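DyP-type peroxidase (Thermobifida cellulosilytica, PDB 4GS1) binds haem and probably uses hydrogen peroxide to oxidise dyes and other substrates. Local coordinates at residues G239-V244 / G345-G350; H216-R221 / G314-R319. One frame throughout, in Å; residues are numbered along the deposited sequence.

Interaction 1: G239-V244 / G345-G350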
ATOM      1  N   GLY B 239       4.662  11.645  28.210  1.00 17.81           N
ATOM      2  CA  GLY B 239       4.723  10.811  27.014  1.00 17.56           C
ATOM      3  C   GLY B 239       3.422  10.053  26.802  1.00 18.31           C
ATOM      4  O   GLY B 239       2.446  10.278  27.514  1.00 19.65           O
ATOM      5  N   SER B 240       3.392   9.152  25.827  1.00 13.07           N
ATOM      6  CA  SER B 240       2.209   8.317  25.638  1.00 14.04           C
ATOM      7  C   SER B 240       2.682   6.905  25.378  1.00 17.86           C
ATOM      8  O   SER B 240       3.841   6.703  24.997  1.00 18.70           O
ATOM      9  CB  SER B 240       1.369   8.825  24.468  1.00 13.21           C
ATOM     10  OG  SER B 240       0.123   8.128  24.392  1.00 15.20           O
ATOM     11  N   TYR B 241       1.806   5.930  25.604  1.00 15.48           N
ATOM     12  CA  TYR B 241       2.106   4.543  25.253  1.00 14.77           C
ATOM     13  C   TYR B 241       1.268   4.085  24.077  1.00 13.30           C
ATOM     14  O   TYR B 241       0.059   4.332  24.028  1.00 15.57           O
ATOM     15  CB  TYR B 241       1.875   3.606  26.449  1.00 14.92           C
ATOM     16  CG  TYR B 241       2.846   3.840  27.578  1.00 15.42           C
ATOM     17  CD1 TYR B 241       4.035   3.122  27.656  1.00 16.83           C
ATOM     18  CD2 TYR B 241       2.586   4.779  28.556  1.00 15.12           C
ATOM     19  CE1 TYR B 241       4.936   3.335  28.692  1.00 17.78           C
ATOM     20  CE2 TYR B 241       3.488   5.005  29.596  1.00 17.31           C
ATOM     21  CZ  TYR B 241       4.657   4.272  29.652  1.00 18.79           C
ATOM     22  OH  TYR B 241       5.557   4.482  30.682  1.00 20.14           O
ATOM     23  N   LEU B 242       1.926   3.426  23.126  1.00 14.39           N
ATOM     24  CA  LEU B 242       1.277   2.873  21.943  1.00 13.36           C
ATOM     25  C   LEU B 242       1.197   1.359  22.025  1.00 13.43           C
ATOM     26  O   LEU B 242       2.212   0.686  22.202  1.00 14.50           O
ATOM     27  CB  LEU B 242       2.090   3.238  20.701  1.00 14.30           C
ATOM     28  CG  LEU B 242       1.721   2.475  19.425  1.00 13.85           C
ATOM     29  CD1 LEU B 242       0.318   2.838  18.969  1.00 14.34           C
ATOM     30  CD2 LEU B 242       2.718   2.782  18.330  1.00 18.50           C
ATOM     31  N   VAL B 243      -0.008   0.819  21.895  1.00 11.99           N
ATOM     32  CA  VAL B 243      -0.170  -0.610  21.651  1.00 12.52           C
ATOM     33  C   VAL B 243      -0.527  -0.824  20.189  1.00 14.15           C
ATOM     34  O   VAL B 243      -1.531  -0.294  19.704  1.00 13.92           O
ATOM     35  CB  VAL B 243      -1.277  -1.224  22.533  1.00 12.92           C
ATOM     36  CG1 VAL B 243      -1.552  -2.671  22.091  1.00 11.79           C
ATOM     37  CG2 VAL B 243      -0.860  -1.181  23.998  1.00 15.55           C
ATOM     38  N   VAL B 244       0.300  -1.591  19.482  1.00 12.01           N
ATOM     39  CA  VAL B 244       0.016  -1.962  18.098  1.00 13.13           C
ATOM     40  C   VAL B 244      -0.484  -3.395  18.052  1.00 13.86           C
ATOM     41  O   VAL B 244       0.106  -4.280  18.678  1.00 14.23           O
ATOM     42  CB  VAL B 244       1.300  -1.923  17.252  1.00 17.98           C
ATOM     43  CG1 VAL B 244       0.989  -2.315  15.809  1.00 15.70           C
ATOM     44  CG2 VAL B 244       1.937  -0.560  17.300  1.00 21.18           C
ATOM     45  N   GLY B 345      -2.240   6.890  28.340  1.00 15.12           N
ATOM     46  CA  GLY B 345      -1.235   7.249  29.330  1.00 13.95           C
ATOM     47  C   GLY B 345      -0.701   6.040  30.082  1.00 18.48           C
ATOM     48  O   GLY B 345       0.383   6.088  30.671  1.00 18.08           O
ATOM     49  N   ASN B 346      -1.471   4.954  30.076  1.00 17.81           N
ATOM     50  CA  ASN B 346      -1.127   3.753  30.828  1.00 15.84           C
ATOM     51  C   ASN B 346      -1.908   2.566  30.271  1.00 15.73           C
ATOM     52  O   ASN B 346      -3.139   2.533  30.382  1.00 18.87           O
ATOM     53  CB  ASN B 346      -1.492   3.971  32.302  1.00 18.69           C
ATOM     54  CG  ASN B 346      -1.244   2.749  33.168  1.00 21.40           C
ATOM     55  OD1 ASN B 346      -0.670   1.750  32.726  1.00 20.74           O
ATOM     56  ND2 ASN B 346      -1.661   2.839  34.435  1.00 27.52           N
ATOM     57  N   PRO B 347      -1.211   1.593  29.652  1.00 17.49           N
ATOM     58  CA  PRO B 347      -1.949   0.456  29.087  1.00 14.61           C
ATOM     59  C   PRO B 347      -2.805  -0.281  30.115  1.00 19.71           C
ATOM     60  O   PRO B 347      -3.835  -0.863  29.761  1.00 17.76           O
ATOM     61  CB  PRO B 347      -0.833  -0.456  28.555  1.00 17.01           C
ATOM     62  CG  PRO B 347       0.296   0.503  28.226  1.00 17.78           C
ATOM     63  CD  PRO B 347       0.233   1.509  29.361  1.00 19.41           C
ATOM     64  N   ALA B 348      -2.414  -0.232  31.384  1.00 20.33           N
ATOM     65  CA  ALA B 348      -3.194  -0.899  32.424  1.00 20.35           C
ATOM     66  C   ALA B 348      -4.576  -0.285  32.626  1.00 18.37           C
ATOM     67  O   ALA B 348      -5.475  -0.936  33.178  1.00 22.46           O
ATOM     68  CB  ALA B 348      -2.420  -0.927  33.735  1.00 23.07           C
ATOM     69  N   THR B 349      -4.750   0.966  32.200  1.00 18.61           N
ATOM     70  CA  THR B 349      -6.063   1.623  32.247  1.00 18.12           C
ATOM     71  C   THR B 349      -6.537   2.055  30.856  1.00 19.51           C
ATOM     72  O   THR B 349      -7.293   3.018  30.701  1.00 17.56           O
ATOM     73  CB  THR B 349      -6.090   2.808  33.236  1.00 23.19           C
ATOM     74  OG1 THR B 349      -5.157   3.818  32.823  1.00 23.44           O
ATOM     75  CG2 THR B 349      -5.715   2.325  34.623  1.00 20.76           C
ATOM     76  N   GLY B 350      -6.078   1.320  29.849  1.00 16.31           N
ATOM     77  CA  GLY B 350      -6.465   1.558  28.466  1.00 15.50           C
ATOM     78  C   GLY B 350      -6.682   0.232  27.751  1.00 15.50           C
ATOM     79  O   GLY B 350      -7.635  -0.489  28.042  1.00 16.05           O
TER

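Interaction 2: H216-R221 / G314-R319. With HEM (protoporphyrin IX containing Fe), chain F; OXY (oxygen molecule), chain G.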
ATOM      1  N   HIS B 216     -11.256  18.914  23.385  1.00 66.95           N
ATOM      2  CA  HIS B 216     -11.293  18.404  24.765  1.00 68.40           C
ATOM      3  C   HIS B 216      -9.981  18.179  25.524  1.00 59.98           C
ATOM      4  O   HIS B 216      -9.031  17.587  25.005  1.00 60.49           O
ATOM      5  CB  HIS B 216     -12.077  17.082  24.800  1.00 77.55           C
ATOM      6  CG  HIS B 216     -13.556  17.250  24.966  1.00 80.67           C
ATOM      7  ND1 HIS B 216     -14.390  16.195  25.278  1.00 78.83           N
ATOM      8  CD2 HIS B 216     -14.352  18.340  24.863  1.00 83.01           C
ATOM      9  CE1 HIS B 216     -15.634  16.630  25.358  1.00 82.43           C
ATOM     10  NE2 HIS B 216     -15.639  17.927  25.111  1.00 84.75           N
ATOM     11  N   PRO B 217      -9.945  18.637  26.781  1.00 46.52           N
ATOM     12  CA  PRO B 217      -8.930  18.170  27.725  1.00 40.93           C
ATOM     13  C   PRO B 217      -9.035  16.656  27.942  1.00 31.71           C
ATOM     14  O   PRO B 217      -8.071  16.051  28.417  1.00 30.22           O
ATOM     15  CB  PRO B 217      -9.291  18.916  29.015  1.00 44.90           C
ATOM     16  CG  PRO B 217      -9.937  20.179  28.537  1.00 38.50           C
ATOM     17  CD  PRO B 217     -10.710  19.784  27.307  1.00 41.61           C
ATOM     18  N   LEU B 218     -10.178  16.053  27.612  1.00 27.16           N
ATOM     19  CA  LEU B 218     -10.329  14.603  27.765  1.00 24.91           C
ATOM     20  C   LEU B 218      -9.340  13.848  26.876  1.00 24.22           C
ATOM     21  O   LEU B 218      -8.829  12.796  27.265  1.00 24.00           O
ATOM     22  CB  LEU B 218     -11.769  14.144  27.484  1.00 27.84           C
ATOM     23  CG  LEU B 218     -11.996  12.632  27.603  1.00 30.83           C
ATOM     24  CD1 LEU B 218     -11.730  12.152  29.027  1.00 28.44           C
ATOM     25  CD2 LEU B 218     -13.395  12.215  27.149  1.00 30.29           C
ATOM     26  N   PHE B 219      -9.067  14.385  25.688  1.00 22.33           N
ATOM     27  CA  PHE B 219      -8.113  13.752  24.781  1.00 21.32           C
ATOM     28  C   PHE B 219      -6.755  13.705  25.465  1.00 21.29           C
ATOM     29  O   PHE B 219      -6.111  12.652  25.541  1.00 22.00           O
ATOM     30  CB  PHE B 219      -8.024  14.527  23.463  1.00 24.46           C
ATOM     31  CG  PHE B 219      -7.171  13.860  22.413  1.00 21.19           C
ATOM     32  CD1 PHE B 219      -7.761  13.139  21.382  1.00 19.99           C
ATOM     33  CD2 PHE B 219      -5.782  13.963  22.444  1.00 23.12           C
ATOM     34  CE1 PHE B 219      -6.989  12.524  20.412  1.00 22.21           C
ATOM     35  CE2 PHE B 219      -5.003  13.342  21.476  1.00 23.65           C
ATOM     36  CZ  PHE B 219      -5.606  12.623  20.461  1.00 21.38           C
ATOM     37  N   THR B 220      -6.331  14.855  25.975  1.00 21.55           N
ATOM     38  CA  THR B 220      -5.038  14.971  26.639  1.00 23.96           C
ATOM     39  C   THR B 220      -4.927  14.028  27.843  1.00 23.63           C
ATOM     40  O   THR B 220      -3.912  13.333  28.001  1.00 26.24           O
ATOM     41  CB  THR B 220      -4.778  16.433  27.050  1.00 29.94           C
ATOM     42  OG1 THR B 220      -4.649  17.227  25.862  1.00 29.35           O
ATOM     43  CG2 THR B 220      -3.503  16.548  27.864  1.00 34.72           C
ATOM     44  N   ARG B 221      -5.972  13.982  28.669  1.00 22.87           N
ATOM     45  CA  ARG B 221      -5.992  13.105  29.842  1.00 22.20           C
ATOM     46  C   ARG B 221      -5.914  11.645  29.430  1.00 23.59           C
ATOM     47  O   ARG B 221      -5.325  10.821  30.130  1.00 24.81           O
ATOM     48  CB  ARG B 221      -7.263  13.310  30.679  1.00 25.04           C
ATOM     49  CG  ARG B 221      -7.314  14.604  31.465  1.00 41.26           C
ATOM     50  CD  ARG B 221      -8.236  14.495  32.685  1.00 49.89           C
ATOM     51  NE  ARG B 221      -9.624  14.189  32.338  1.00 51.42           N
ATOM     52  CZ  ARG B 221     -10.478  15.068  31.819  1.00 49.56           C
ATOM     53  NH1 ARG B 221     -10.090  16.310  31.564  1.00 52.75           N
ATOM     54  NH2 ARG B 221     -11.722  14.706  31.544  1.00 44.56           N
ATOM     55  N   GLY B 314     -13.690   2.376  33.665  1.00 15.50           N
ATOM     56  CA  GLY B 314     -13.437   3.716  33.157  1.00 15.68           C
ATOM     57  C   GLY B 314     -12.339   3.795  32.111  1.00 15.85           C
ATOM     58  O   GLY B 314     -12.019   4.889  31.636  1.00 19.13           O
ATOM     59  N   ALA B 315     -11.751   2.654  31.760  1.00 16.08           N
ATOM     60  CA  ALA B 315     -10.642   2.629  30.802  1.00 18.63           C
ATOM     61  C   ALA B 315     -10.991   3.281  29.463  1.00 18.81           C
ATOM     62  O   ALA B 315     -12.078   3.075  28.914  1.00 16.89           O
ATOM     63  CB  ALA B 315     -10.147   1.191  30.576  1.00 19.68           C
ATOM     64  N   ARG B 316     -10.050   4.054  28.924  1.00 15.77           N
ATOM     65  CA  ARG B 316     -10.294   4.823  27.713  1.00 15.24           C
ATOM     66  C   ARG B 316      -9.004   4.897  26.922  1.00 14.49           C
ATOM     67  O   ARG B 316      -7.918   4.864  27.496  1.00 16.25           O
ATOM     68  CB  ARG B 316     -10.764   6.238  28.086  1.00 18.79           C
ATOM     69  CG  ARG B 316     -11.522   6.983  26.993  1.00 26.60           C
ATOM     70  CD  ARG B 316     -12.103   8.308  27.522  1.00 32.34           C
ATOM     71  NE  ARG B 316     -12.999   8.111  28.662  1.00 34.19           N
ATOM     72  CZ  ARG B 316     -14.323   8.024  28.569  1.00 32.62           C
ATOM     73  NH1 ARG B 316     -14.918   8.128  27.388  1.00 38.58           N
ATOM     74  NH2 ARG B 316     -15.054   7.839  29.660  1.00 34.92           N
ATOM     75  N   MET B 317      -9.120   4.989  25.599  1.00 14.96           N
ATOM     76  CA  MET B 317      -7.938   5.101  24.751  1.00 14.02           C
ATOM     77  C   MET B 317      -8.264   5.932  23.517  1.00 13.56           C
ATOM     78  O   MET B 317      -9.436   6.193  23.239  1.00 16.13           O
ATOM     79  CB  MET B 317      -7.446   3.706  24.344  1.00 16.15           C
ATOM     80  CG  MET B 317      -8.378   2.981  23.375  1.00 14.18           C
ATOM     81  SD  MET B 317      -8.119   1.194  23.406  1.00 16.93           S
ATOM     82  CE  MET B 317      -9.035   0.786  24.893  1.00 17.66           C
ATOM     83  N   VAL B 318      -7.232   6.363  22.792  1.00 12.03           N
ATOM     84  CA  VAL B 318      -7.432   6.934  21.465  1.00 13.80           C
ATOM     85  C   VAL B 318      -6.990   5.914  20.434  1.00 14.91           C
ATOM     86  O   VAL B 318      -5.831   5.500  20.417  1.00 14.78           O
ATOM     87  CB  VAL B 318      -6.662   8.251  21.272  1.00 14.70           C
ATOM     88  CG1 VAL B 318      -6.675   8.664  19.809  1.00 14.20           C
ATOM     89  CG2 VAL B 318      -7.292   9.345  22.131  1.00 16.96           C
ATOM     90  N   ARG B 319      -7.926   5.487  19.595  1.00 10.86           N
ATOM     91  CA  ARG B 319      -7.619   4.529  18.541  1.00 10.33           C
ATOM     92  C   ARG B 319      -7.313   5.274  17.250  1.00 13.29           C
ATOM     93  O   ARG B 319      -8.139   6.046  16.765  1.00 17.12           O
ATOM     94  CB  ARG B 319      -8.792   3.550  18.367  1.00 12.76           C
ATOM     95  CG  ARG B 319      -8.940   2.565  19.524  1.00 12.32           C
ATOM     96  CD  ARG B 319     -10.322   1.906  19.552  1.00 13.73           C
ATOM     97  NE  ARG B 319     -11.377   2.898  19.779  1.00 12.93           N
ATOM     98  CZ  ARG B 319     -12.401   3.123  18.959  1.00 13.89           C
ATOM     99  NH1 ARG B 319     -12.555   2.406  17.850  1.00 13.17           N
ATOM    100  NH2 ARG B 319     -13.287   4.066  19.261  1.00 14.87           N
TER
HETATM  101  CHA HEM F 501     -15.385   0.724  18.984  1.00 13.21           C
HETATM  102  CHB HEM F 501     -14.181  -1.976  15.149  1.00 14.95           C
HETATM  103  CHC HEM F 501     -10.610  -4.076  17.685  1.00 13.98           C
HETATM  104  CHD HEM F 501     -11.525  -1.083  21.403  1.00 13.83           C
HETATM  105  C1A HEM F 501     -15.372   0.150  17.743  1.00 12.00           C
HETATM  106  C2A HEM F 501     -16.322   0.442  16.697  1.00 11.76           C
HETATM  107  C3A HEM F 501     -15.986  -0.309  15.638  1.00 10.70           C
HETATM  108  C4A HEM F 501     -14.819  -1.082  15.982  1.00 12.10           C
HETATM  109  CMA HEM F 501     -16.699  -0.353  14.264  1.00 11.22           C
HETATM  110  CAA HEM F 501     -17.500   1.445  16.825  1.00 12.01           C
HETATM  111  CBA HEM F 501     -17.124   2.850  16.323  1.00 12.04           C
HETATM  112  CGA HEM F 501     -16.154   3.551  17.235  1.00 14.62           C
HETATM  113  O1A HEM F 501     -16.587   4.043  18.321  1.00 14.76           O
HETATM  114  O2A HEM F 501     -14.953   3.642  16.874  1.00 15.45           O
HETATM  115  C1B HEM F 501     -13.130  -2.788  15.508  1.00 14.54           C
HETATM  116  C2B HEM F 501     -12.540  -3.806  14.667  1.00 13.19           C
HETATM  117  C3B HEM F 501     -11.559  -4.402  15.363  1.00 12.59           C
HETATM  118  C4B HEM F 501     -11.486  -3.767  16.666  1.00 13.94           C
HETATM  119  CMB HEM F 501     -13.046  -4.114  13.237  1.00 17.61           C
HETATM  120  CAB HEM F 501     -10.601  -5.542  14.929  1.00 14.53           C
HETATM  121  CBB HEM F 501     -10.313  -5.805  13.639  1.00 19.01           C
HETATM  122  C1C HEM F 501     -10.551  -3.447  18.916  1.00 13.57           C
HETATM  123  C2C HEM F 501      -9.629  -3.757  20.001  1.00 12.66           C
HETATM  124  C3C HEM F 501      -9.876  -2.913  21.024  1.00 14.49           C
HETATM  125  C4C HEM F 501     -10.977  -2.072  20.620  1.00 16.72           C
HETATM  126  CMC HEM F 501      -8.533  -4.842  19.918  1.00 18.25           C
HETATM  127  CAC HEM F 501      -9.213  -2.783  22.424  1.00 14.90           C
HETATM  128  CBC HEM F 501      -8.524  -3.748  23.037  1.00 24.46           C
HETATM  129  C1D HEM F 501     -12.619  -0.325  21.079  1.00 12.59           C
HETATM  130  C2D HEM F 501     -13.157   0.721  21.915  1.00 13.85           C
HETATM  131  C3D HEM F 501     -14.359   1.268  21.172  1.00 12.26           C
HETATM  132  C4D HEM F 501     -14.428   0.522  19.941  1.00 14.64           C
HETATM  133  CMD HEM F 501     -12.647   1.192  23.297  1.00 16.31           C
HETATM  134  CAD HEM F 501     -15.283   2.402  21.644  1.00 13.02           C
HETATM  135  CBD HEM F 501     -16.309   1.853  22.638  1.00 16.38           C
HETATM  136  CGD HEM F 501     -17.167   3.008  23.107  1.00 15.61           C
HETATM  137  O1D HEM F 501     -18.262   3.227  22.518  1.00 16.22           O
HETATM  138  O2D HEM F 501     -16.749   3.732  24.049  1.00 19.48           O
HETATM  139  NA  HEM F 501     -14.456  -0.784  17.291  1.00 12.87           N
HETATM  140  NB  HEM F 501     -12.467  -2.790  16.726  1.00 12.76           N
HETATM  141  NC  HEM F 501     -11.380  -2.417  19.334  1.00 13.66           N
HETATM  142  ND  HEM F 501     -13.390  -0.413  19.916  1.00 12.00           N
HETATM  143 FE   HEM F 501     -12.991  -1.665  18.367  1.00 13.68          FE
HETATM  144  O1  OXY G 502     -11.525  -0.173  17.187  1.00 21.74           O
HETATM  145  O2  OXY G 502     -10.606   0.364  16.164  1.00 20.45           O

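Interaction 1: G239-V244 / G345-G350
Tyr-241 meets Pro-347 at about a right angle, joining two parts of the ferredoxin-like C-terminal half of the enzyme. Tyr-241 lies near the start of strand 240-249, one of the two inner strands of the four-stranded antiparallel sheet, and Pro-347 belongs to the turn between strand 334-344 and helix 351-360. With chi1 at -67°, CG of Tyr-241 sits beside the backbone N, and both the root of the side chain and one flank of its ring meet the turn. Tyr-241 CB is 3.9 Å from Pro-347 CG, while Pro-347 CD stands 3.9 Å from Tyr-241 CG and approaches the ring obliquely. This is apolar packing between a broad ring and a compact, rigid one, and Leu-376 of strand 369-379 touches both. At the ring edge, near its plane, the carbonyl O of Gly-345 approaches Tyr-241 CD2 to 3.3 Å and CE2 to 3.5 Å. The weakly polarised C-H edge of an aromatic ring suits such a carbonyl oxygen, and at Gly-345 it is the backbone that does the touching. A backbone hydrogen bond of Tyr-241 with Gln-344 lies just beside this place. Proline suits the start of the 3-10 segment 347-348 because its ring already fixes phi near the value needed there. Gly-350, at the N-cap of helix 351-360, closes the turn by donating its N to Pro-347 O. Asn-346 supplies an Asx turn: its OD1 accepts from Ala-348 N at 3.0 Å, with the donor well above the carbonyl plane, 64° out of it.

Interaction 2: H216-R221 / G314-R319
With CG swung opposite the backbone N (chi1 -174°), Phe-219 of helix 217-223 carries its ring across to Val-318 of strand 318-328, crossing it at about a right angle. Val-318 CG2 lies over the ring face, 4.1 Å from the centroid of the Phe-219 ring and 28° off the normal, a CH-pi contact. The closest pair is Phe-219 CE1 and Val-318 CG2 at 3.6 Å; the other valine branch, CG1, lies on the same side of the ring, out beyond its CE1-CZ edge, so a beta-branched residue suits the place. At the preceding helix position, the isobutyl group of Leu-218 straddles Arg-316 CD, with Leu-218 CD2 4.1 Å from it and over one face of the guanidinium. Arg-319, which follows Val-318 in the strand, serves the haem pocket instead. A bend at chi3 (-63°) lays its guanidinium flat against the porphyrin, haem C4D standing 3.3 Å above the Arg-319 plane. Haem propionate O2A is gripped by both Arg-319 NH1 and NH2, each at 2.9 Å. Arg-319 NH1 also makes a weak 2.9 Å hydrogen bond to O1 of the oxygen molecule, the atom 2.4 Å from the haem iron. The same NH1 has a long, weak ion pair with Asp-207. Replacing Arg-319 by alanine is likely to leave the propionate without this two-pronged partner and to take from the oxygen molecule the weak N-H bond. Apolar packing seats the strand from the helix side, while the arginine is placed to influence ligands at the iron, consistent with the distal arginine of DyP-type peroxidases.

The two contacts interleave along the chain, in the order 216-221, 239-244, 314-319, 345-350, and their centres lie about 11 Å apart. Strand 334-344 runs between strands 240-249 and 318-328, so both interactions reach the same sheet. They also touch directly: Ala-315 CB packs 3.4 Å from Thr-349 O, and Met-317 CE comes within 3.7 Å of Gly-350 O. That methionine bridges to the cofactor, its CE lying 4.0 Å from haem methyl CMD. Interaction 2 therefore reaches into the haem pocket, whereas interaction 1 stands one layer back, with the Pro-347 side chain about 10 Å from the haem.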